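PDB 6H1J: probable ss-1,3-N-acetylglucosaminyltransferase from Staphylococcus aureus subsp. aureus N315, which is a probable glycosyltransferase with a family 2 domain of the GT-A clan, followed by a TarS-type linker domain. Local coordinates for residues 44-49 / 115-120; 33-38 / 68-73. One frame throughout, in Å; residues are numbered along the deposited sequence.

Contact 1 of 2, residues 44-49 / 115-120; sequences NQTMKS and LHERAL. With MG (magnesium ion), chain I.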
ATOM      1  N   ASN B  44     -30.276 -46.328  14.477  1.00 24.37           N
ATOM      2  CA  ASN B  44     -31.351 -46.429  13.490  1.00 27.47           C
ATOM      3  C   ASN B  44     -30.781 -46.326  12.062  1.00 27.07           C
ATOM      4  O   ASN B  44     -30.954 -45.324  11.392  1.00 33.19           O
ATOM      5  CB  ASN B  44     -32.406 -45.342  13.733  1.00 32.07           C
ATOM      6  CG  ASN B  44     -33.594 -45.424  12.790  1.00 38.28           C
ATOM      7  OD1 ASN B  44     -34.048 -46.514  12.447  1.00 42.69           O
ATOM      8  ND2 ASN B  44     -34.139 -44.283  12.398  1.00 39.35           N
ATOM      9  N   GLN B  45     -30.075 -47.354  11.596  1.00 26.53           N
ATOM     10  CA  GLN B  45     -29.484 -47.351  10.233  1.00 26.53           C
ATOM     11  C   GLN B  45     -30.131 -48.460   9.398  1.00 27.81           C
ATOM     12  O   GLN B  45     -30.491 -49.514   9.943  1.00 26.17           O
ATOM     13  CB  GLN B  45     -27.974 -47.579  10.314  1.00 25.56           C
ATOM     14  CG  GLN B  45     -27.193 -46.362  10.808  1.00 25.40           C
ATOM     15  CD  GLN B  45     -27.234 -45.192   9.851  1.00 26.17           C
ATOM     16  OE1 GLN B  45     -26.780 -45.308   8.706  1.00 22.65           O
ATOM     17  NE2 GLN B  45     -27.749 -44.056  10.330  1.00 22.11           N
ATOM     18  N   THR B  46     -30.258 -48.238   8.087  1.00 27.33           N
ATOM     19  CA  THR B  46     -30.664 -49.289   7.138  1.00 27.23           C
ATOM     20  C   THR B  46     -29.632 -50.424   7.104  1.00 28.81           C
ATOM     21  O   THR B  46     -29.995 -51.577   6.834  1.00 29.07           O
ATOM     22  CB  THR B  46     -30.908 -48.740   5.736  1.00 28.05           C
ATOM     23  OG1 THR B  46     -29.729 -48.046   5.306  1.00 27.28           O
ATOM     24  CG2 THR B  46     -32.125 -47.846   5.683  1.00 29.66           C
ATOM     25  N   MET B  47     -28.350 -50.109   7.354  1.00 26.15           N
ATOM     26  CA  MET B  47     -27.315 -51.142   7.483  1.00 26.04           C
ATOM     27  C   MET B  47     -27.696 -52.090   8.641  1.00 25.87           C
ATOM     28  O   MET B  47     -28.083 -51.664   9.698  1.00 25.70           O
ATOM     29  CB  MET B  47     -25.932 -50.527   7.723  1.00 23.41           C
ATOM     30  CG  MET B  47     -24.810 -51.520   7.755  1.00 23.89           C
ATOM     31  SD  MET B  47     -23.133 -50.859   7.941  1.00 25.50           S
ATOM     32  CE  MET B  47     -22.772 -50.368   6.261  1.00 24.13           C
ATOM     33  N   LYS B  48     -27.492 -53.390   8.431  1.00 28.47           N
ATOM     34  CA  LYS B  48     -27.710 -54.405   9.428  1.00 29.50           C
ATOM     35  C   LYS B  48     -26.899 -54.062  10.685  1.00 28.59           C
ATOM     36  O   LYS B  48     -25.713 -53.788  10.593  1.00 25.36           O
ATOM     37  CB  LYS B  48     -27.271 -55.745   8.824  1.00 37.86           C
ATOM     38  CG  LYS B  48     -27.622 -57.000   9.617  1.00 43.61           C
ATOM     39  CD  LYS B  48     -27.108 -58.280   8.953  1.00 44.60           C
ATOM     40  CE  LYS B  48     -27.422 -58.348   7.472  1.00 47.04           C
ATOM     41  N   SER B  49     -27.527 -54.151  11.868  1.00 27.08           N
ATOM     42  CA  SER B  49     -26.921 -53.654  13.096  1.00 27.94           C
ATOM     43  C   SER B  49     -25.603 -54.380  13.375  1.00 27.77           C
ATOM     44  O   SER B  49     -24.715 -53.841  14.000  1.00 30.45           O
ATOM     45  CB  SER B  49     -27.885 -53.763  14.282  1.00 30.38           C
ATOM     46  OG  SER B  49     -28.329 -55.101  14.396  1.00 40.39           O
ATOM     47  N   LEU B 115     -27.020 -38.671  11.908  1.00 23.40           N
ATOM     48  CA  LEU B 115     -26.945 -39.390  10.639  1.00 23.64           C
ATOM     49  C   LEU B 115     -28.366 -39.642  10.119  1.00 24.58           C
ATOM     50  O   LEU B 115     -29.261 -40.023  10.889  1.00 23.42           O
ATOM     51  CB  LEU B 115     -26.249 -40.735  10.827  1.00 23.84           C
ATOM     52  CG  LEU B 115     -24.800 -40.748  11.292  1.00 23.79           C
ATOM     53  CD1 LEU B 115     -24.306 -42.191  11.327  1.00 22.22           C
ATOM     54  CD2 LEU B 115     -23.918 -39.891  10.376  1.00 25.99           C
ATOM     55  N   HIS B 116     -28.529 -39.468   8.803  1.00 23.24           N
ATOM     56  CA  HIS B 116     -29.636 -39.985   8.006  1.00 22.79           C
ATOM     57  C   HIS B 116     -29.614 -41.511   8.162  1.00 22.84           C
ATOM     58  O   HIS B 116     -28.521 -42.117   8.213  1.00 22.05           O
ATOM     59  CB  HIS B 116     -29.435 -39.602   6.516  1.00 22.07           C
ATOM     60  CG  HIS B 116     -30.633 -39.799   5.647  1.00 23.68           C
ATOM     61  ND1 HIS B 116     -31.005 -41.043   5.168  1.00 25.00           N
ATOM     62  CD2 HIS B 116     -31.581 -38.931   5.216  1.00 25.29           C
ATOM     63  CE1 HIS B 116     -32.147 -40.938   4.495  1.00 25.13           C
ATOM     64  NE2 HIS B 116     -32.517 -39.639   4.498  1.00 26.00           N
ATOM     65  N   GLU B 117     -30.789 -42.119   8.173  1.00 23.53           N
ATOM     66  CA  GLU B 117     -30.882 -43.586   8.367  1.00 26.66           C
ATOM     67  C   GLU B 117     -30.165 -44.369   7.253  1.00 25.59           C
ATOM     68  O   GLU B 117     -29.790 -45.540   7.482  1.00 24.76           O
ATOM     69  CB  GLU B 117     -32.337 -44.011   8.534  1.00 30.03           C
ATOM     70  CG  GLU B 117     -33.147 -44.044   7.259  1.00 36.37           C
ATOM     71  CD  GLU B 117     -34.554 -44.601   7.492  1.00 45.31           C
ATOM     72  OE1 GLU B 117     -34.777 -45.271   8.533  1.00 48.29           O
ATOM     73  OE2 GLU B 117     -35.434 -44.376   6.631  1.00 57.65           O
ATOM     74  N   ARG B 118     -29.931 -43.751   6.091  1.00 25.37           N
ATOM     75  CA  ARG B 118     -29.293 -44.488   4.962  1.00 25.84           C
ATOM     76  C   ARG B 118     -27.815 -44.108   4.795  1.00 24.65           C
ATOM     77  O   ARG B 118     -27.219 -44.527   3.788  1.00 24.10           O
ATOM     78  CB  ARG B 118     -30.047 -44.204   3.660  1.00 27.87           C
ATOM     79  CG  ARG B 118     -31.537 -44.504   3.722  1.00 32.07           C
ATOM     80  CD  ARG B 118     -32.186 -44.434   2.355  1.00 35.66           C
ATOM     81  NE  ARG B 118     -31.238 -44.706   1.286  1.00 38.62           N
ATOM     82  CZ  ARG B 118     -31.115 -45.874   0.667  1.00 48.66           C
ATOM     83  NH1 ARG B 118     -30.828 -46.963   1.360  1.00 44.40           N
ATOM     84  NH2 ARG B 118     -31.277 -45.948  -0.642  1.00 49.03           N
ATOM     85  N   ALA B 119     -27.244 -43.387   5.761  1.00 23.93           N
ATOM     86  CA  ALA B 119     -25.857 -42.908   5.676  1.00 23.04           C
ATOM     87  C   ALA B 119     -24.848 -44.059   5.569  1.00 23.30           C
ATOM     88  O   ALA B 119     -24.016 -44.083   4.640  1.00 20.85           O
ATOM     89  CB  ALA B 119     -25.508 -42.012   6.842  1.00 22.17           C
ATOM     90  N   LEU B 120     -24.842 -44.975   6.536  1.00 21.92           N
ATOM     91  CA  LEU B 120     -23.763 -45.989   6.565  1.00 23.31           C
ATOM     92  C   LEU B 120     -23.856 -46.940   5.359  1.00 22.60           C
ATOM     93  O   LEU B 120     -22.866 -47.180   4.658  1.00 20.54           O
ATOM     94  CB  LEU B 120     -23.808 -46.753   7.889  1.00 24.02           C
ATOM     95  CG  LEU B 120     -23.532 -45.945   9.158  1.00 24.36           C
ATOM     96  CD1 LEU B 120     -23.320 -46.855  10.357  1.00 23.75           C
ATOM     97  CD2 LEU B 120     -22.349 -45.001   9.003  1.00 23.74           C
TER
HETATM   98 MG    MG I 401     -30.258 -51.613  10.825  1.00 44.21          MG
HETATM   99  O   HOH W   1     -33.977 -48.368   9.569  1.00 59.85           O
HETATM  100  O   HOH W   2     -31.249 -52.889   9.051  1.00 35.16           O
HETATM  101  O   HOH W   3     -30.594 -54.027  11.720  1.00 38.41           O
HETATM  102  O   HOH W   4     -29.205 -50.859  12.525  1.00 34.31           O
HETATM  103  O   HOH W   5     -32.703 -51.530  11.507  1.00 46.23           O

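Contact 2 of 2, residues 33-38 / 68-73; sequences EKLHRT and LNVIKK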
ATOM      1  N   GLU B  33     -28.409 -34.890  27.931  1.00 36.73           N
ATOM      2  CA  GLU B  33     -29.631 -35.513  27.380  1.00 42.90           C
ATOM      3  C   GLU B  33     -29.666 -35.434  25.844  1.00 43.58           C
ATOM      4  O   GLU B  33     -30.234 -36.313  25.208  1.00 41.15           O
ATOM      5  CB  GLU B  33     -30.866 -34.859  28.017  1.00 50.37           C
ATOM      6  CG  GLU B  33     -32.116 -34.852  27.147  1.00 56.36           C
ATOM      7  CD  GLU B  33     -32.131 -33.818  26.030  1.00 67.76           C
ATOM      8  OE1 GLU B  33     -32.718 -34.109  24.962  1.00 65.01           O
ATOM      9  OE2 GLU B  33     -31.564 -32.716  26.231  1.00 77.60           O
ATOM     10  N   LYS B  34     -29.099 -34.369  25.264  1.00 40.92           N
ATOM     11  CA  LYS B  34     -29.025 -34.160  23.806  1.00 42.54           C
ATOM     12  C   LYS B  34     -28.538 -35.428  23.084  1.00 34.54           C
ATOM     13  O   LYS B  34     -28.991 -35.739  21.993  1.00 32.82           O
ATOM     14  CB  LYS B  34     -28.040 -33.031  23.473  1.00 42.41           C
ATOM     15  CG  LYS B  34     -28.577 -31.611  23.580  1.00 47.88           C
ATOM     16  CD  LYS B  34     -27.553 -30.544  23.232  1.00 45.36           C
ATOM     17  CE  LYS B  34     -26.303 -30.610  24.089  1.00 51.01           C
ATOM     18  NZ  LYS B  34     -25.435 -29.424  23.903  1.00 65.23           N
ATOM     19  N   LEU B  35     -27.580 -36.117  23.708  1.00 31.08           N
ATOM     20  CA  LEU B  35     -26.834 -37.222  23.134  1.00 32.53           C
ATOM     21  C   LEU B  35     -27.750 -38.392  22.719  1.00 37.04           C
ATOM     22  O   LEU B  35     -27.383 -39.148  21.806  1.00 31.93           O
ATOM     23  CB  LEU B  35     -25.810 -37.657  24.183  1.00 30.58           C
ATOM     24  CG  LEU B  35     -24.583 -38.389  23.671  1.00 30.99           C
ATOM     25  CD1 LEU B  35     -23.803 -37.516  22.690  1.00 32.16           C
ATOM     26  CD2 LEU B  35     -23.707 -38.799  24.839  1.00 29.10           C
ATOM     27  N   HIS B  36     -28.914 -38.551  23.377  1.00 30.21           N
ATOM     28  CA  HIS B  36     -29.913 -39.580  22.996  1.00 37.57           C
ATOM     29  C   HIS B  36     -30.157 -39.538  21.483  1.00 31.65           C
ATOM     30  O   HIS B  36     -30.135 -40.583  20.816  1.00 25.96           O
ATOM     31  CB  HIS B  36     -31.270 -39.406  23.719  1.00 36.38           C
ATOM     32  CG  HIS B  36     -31.268 -39.833  25.147  1.00 54.81           C
ATOM     33  ND1 HIS B  36     -31.375 -41.161  25.524  1.00 65.85           N
ATOM     34  CD2 HIS B  36     -31.181 -39.117  26.294  1.00 55.47           C
ATOM     35  CE1 HIS B  36     -31.341 -41.244  26.842  1.00 66.93           C
ATOM     36  NE2 HIS B  36     -31.222 -40.002  27.339  1.00 58.68           N
ATOM     37  N   ARG B  37     -30.454 -38.342  20.971  1.00 35.44           N
ATOM     38  CA  ARG B  37     -30.891 -38.196  19.586  1.00 37.75           C
ATOM     39  C   ARG B  37     -29.746 -38.544  18.608  1.00 31.74           C
ATOM     40  O   ARG B  37     -29.965 -39.141  17.557  1.00 28.38           O
ATOM     41  CB  ARG B  37     -31.425 -36.778  19.359  1.00 43.67           C
ATOM     42  CG  ARG B  37     -32.321 -36.648  18.132  1.00 49.90           C
ATOM     43  CD  ARG B  37     -33.264 -35.454  18.201  1.00 56.70           C
ATOM     44  NE  ARG B  37     -32.571 -34.184  18.044  1.00 55.59           N
ATOM     45  CZ  ARG B  37     -32.569 -33.453  16.931  1.00 62.81           C
ATOM     46  NH1 ARG B  37     -31.967 -32.272  16.915  1.00 51.80           N
ATOM     47  NH2 ARG B  37     -33.171 -33.905  15.844  1.00 59.13           N
ATOM     48  N   THR B  38     -28.508 -38.215  18.981  1.00 28.51           N
ATOM     49  CA  THR B  38     -27.361 -38.554  18.168  1.00 27.45           C
ATOM     50  C   THR B  38     -27.135 -40.074  18.177  1.00 26.24           C
ATOM     51  O   THR B  38     -26.947 -40.666  17.110  1.00 23.90           O
ATOM     52  CB  THR B  38     -26.098 -37.830  18.636  1.00 29.67           C
ATOM     53  OG1 THR B  38     -26.276 -36.419  18.456  1.00 32.52           O
ATOM     54  CG2 THR B  38     -24.851 -38.296  17.921  1.00 29.78           C
ATOM     55  N   LEU B  68     -22.613 -39.725  31.142  1.00 33.94           N
ATOM     56  CA  LEU B  68     -22.407 -41.130  31.400  1.00 37.43           C
ATOM     57  C   LEU B  68     -23.746 -41.876  31.505  1.00 35.92           C
ATOM     58  O   LEU B  68     -23.878 -42.968  30.976  1.00 32.75           O
ATOM     59  CB  LEU B  68     -21.617 -41.294  32.694  1.00 42.71           C
ATOM     60  CG  LEU B  68     -21.015 -42.684  32.881  1.00 47.46           C
ATOM     61  CD2 LEU B  68     -19.548 -42.674  32.470  1.00 51.90           C
ATOM     62  N   ASN B  69     -24.708 -41.294  32.230  1.00 36.16           N
ATOM     63  CA  ASN B  69     -26.042 -41.880  32.424  1.00 36.45           C
ATOM     64  C   ASN B  69     -26.735 -42.102  31.082  1.00 34.40           C
ATOM     65  O   ASN B  69     -27.358 -43.141  30.882  1.00 33.73           O
ATOM     66  CB  ASN B  69     -26.915 -41.027  33.360  1.00 39.23           C
ATOM     67  CG  ASN B  69     -26.440 -41.086  34.794  1.00 42.88           C
ATOM     68  OD1 ASN B  69     -25.709 -42.002  35.144  1.00 44.12           O
ATOM     69  ND2 ASN B  69     -26.835 -40.121  35.624  1.00 45.02           N
ATOM     70  N   VAL B  70     -26.596 -41.150  30.153  1.00 32.67           N
ATOM     71  CA  VAL B  70     -27.211 -41.295  28.858  1.00 32.54           C
ATOM     72  C   VAL B  70     -26.526 -42.450  28.123  1.00 31.29           C
ATOM     73  O   VAL B  70     -27.177 -43.277  27.513  1.00 30.15           O
ATOM     74  CB  VAL B  70     -27.128 -40.004  28.025  1.00 34.20           C
ATOM     75  CG1 VAL B  70     -27.544 -40.277  26.581  1.00 34.77           C
ATOM     76  CG2 VAL B  70     -27.953 -38.885  28.641  1.00 38.69           C
ATOM     77  N   ILE B  71     -25.192 -42.462  28.151  1.00 30.79           N
ATOM     78  CA  ILE B  71     -24.417 -43.455  27.437  1.00 31.28           C
ATOM     79  C   ILE B  71     -24.744 -44.852  27.986  1.00 31.04           C
ATOM     80  O   ILE B  71     -24.912 -45.808  27.192  1.00 30.93           O
ATOM     81  CB  ILE B  71     -22.909 -43.121  27.476  1.00 32.62           C
ATOM     82  CG1 ILE B  71     -22.603 -41.851  26.668  1.00 32.96           C
ATOM     83  CG2 ILE B  71     -22.080 -44.298  26.984  1.00 32.36           C
ATOM     84  CD1 ILE B  71     -21.252 -41.243  26.967  1.00 33.46           C
ATOM     85  N   LYS B  72     -24.861 -44.962  29.309  1.00 32.42           N
ATOM     86  CA  LYS B  72     -25.156 -46.240  29.968  1.00 34.29           C
ATOM     87  C   LYS B  72     -26.533 -46.792  29.557  1.00 31.99           C
ATOM     88  O   LYS B  72     -26.707 -48.009  29.544  1.00 32.05           O
ATOM     89  CB  LYS B  72     -24.964 -46.088  31.481  1.00 39.22           C
ATOM     90  CG  LYS B  72     -23.491 -45.970  31.843  1.00 44.73           C
ATOM     91  CD  LYS B  72     -23.121 -46.064  33.293  1.00 50.83           C
ATOM     92  CE  LYS B  72     -21.607 -46.102  33.421  1.00 55.96           C
ATOM     93  NZ  LYS B  72     -21.146 -46.248  34.824  1.00 59.00           N
ATOM     94  N   LYS B  73     -27.467 -45.945  29.121  1.00 30.57           N
ATOM     95  CA  LYS B  73     -28.774 -46.406  28.617  1.00 31.19           C
ATOM     96  C   LYS B  73     -28.642 -47.254  27.348  1.00 29.25           C
ATOM     97  O   LYS B  73     -29.629 -47.911  26.976  1.00 29.08           O
ATOM     98  CB  LYS B  73     -29.763 -45.255  28.381  1.00 33.82           C
ATOM     99  CG  LYS B  73     -30.413 -44.683  29.655  1.00 37.18           C
ATOM    100  CD  LYS B  73     -31.280 -45.657  30.425  1.00 40.98           C
ATOM    101  CE  LYS B  73     -31.582 -45.260  31.849  1.00 46.72           C
ATOM    102  NZ  LYS B  73     -32.800 -44.417  31.941  1.00 49.05           N
TER

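Contact 1 of 2, residues 44-49 / 115-120
Gln45 and Glu117 bring their backbones closest, CA atoms 4.4 Å apart, where, within the family 2 glycosyltransferase domain, the loop between helix 35-43 and strand 52-58 passes the type I turn His116–Ala119 at the N-terminal end of helix 119-129. A single main-chain bond joins the two: Thr46 N donates to Glu117 O at 2.8 Å and nearly straight, 167° at the hydrogen. Most polar work falls to the buried Gln45 amide. Bent at chi2 (-66°), the chain turns back so that OE1 accepts from Leu120 N at 2.9 Å, while NE2 donates to His116 O at 3.0 Å. The latter donor stands above the carbonyl plane, and Ala119 N, closing the turn, reaches the same oxygen from the opposite face. NE2 also bonds Ser41 O, so both ends of the amide are engaged and its flip is fixed. Leu120 crosses the Gln45 chain at about a right angle, its CG 3.3 Å from OE1, and Met47 CE lies 4.1 Å from Leu120 CB. Thr46 OG1 is hydrogen-bonded to Glu121, and Arg118, at the N-cap, forms a salt bridge with Asp122. On the loop's other flank, a magnesium ion binds Gln45 O (2.3 Å) and Met47 O, with four waters. Gln45 thus ties the loop to a helix start through its side chain and to the metal through its carbonyl.

Contact 2 of 2, residues 33-38 / 68-73
Glu33 meets Val70 through its backbone: the CA of Glu33 lies 4.0 Å from Val70 CG2, and these two residues also have the nearest pair of CA atoms, 6.4 Å apart. The Glu33 side chain starts away from the other helix, leaving its main chain to pack against Val70. Leu35 follows, with CB directed at the partner and 4.0 Å from Val70 CG1. Its CG is anti to the backbone N (chi1 -157°), which carries the branch on to Ile71, where CD2 of Leu35 comes within 3.7 Å of Ile71 CG1; the two side chains pass at a slant. His36 completes the contact with its imidazole. Val70 CG1 sits over the centre of one ring face, 3.8 Å from the centroid and only 8° off the normal, a well-defined CH-pi interaction. The second methyl, CG2, lies 3.7 Å from His36 NE2, so both branches of the valine are used. At the other nitrogen, His36 ND1 is hydrogen-bonded to Tyr74 OH, just beyond the second segment, a polar tie that restrains the ring's rotation while the methyl covers its face. No hydrogen bond joins the two segments themselves, and Val70 is the apolar centre of the contact, touching Glu33, Leu35 and His36. Helices 35-43 and 66-72 belong to successive beta-alpha-beta units of the Rossmann-like GT-A domain, packed side by side on the parallel part of the sheet: Leu35 touches Met26 and Thr28 of strand 22-28, while Ile71 reaches Thr28 and Phe80 of strand 79-82.

Both contacts involve helix 35-43 and what adjoins it: contact 2 uses its beginning, contact 1 the loop that leaves its far end. Their centres lie 19 Å apart and their nearest atoms about 6 Å, and all four segments fall within the family 2 glycosyltransferase range. Contact 2 is the more buried, packed between helices over the sheet; contact 1 is only partly buried, its loop carrying a hydrated magnesium ion. The chemistry differs accordingly. Contact 1 buries 450 Å² and is mainly polar, with three hydrogen bonds across it. Contact 2 buries 243 Å² and is apolar, without any hydrogen bond across it. Both rest partly on strand 22-28.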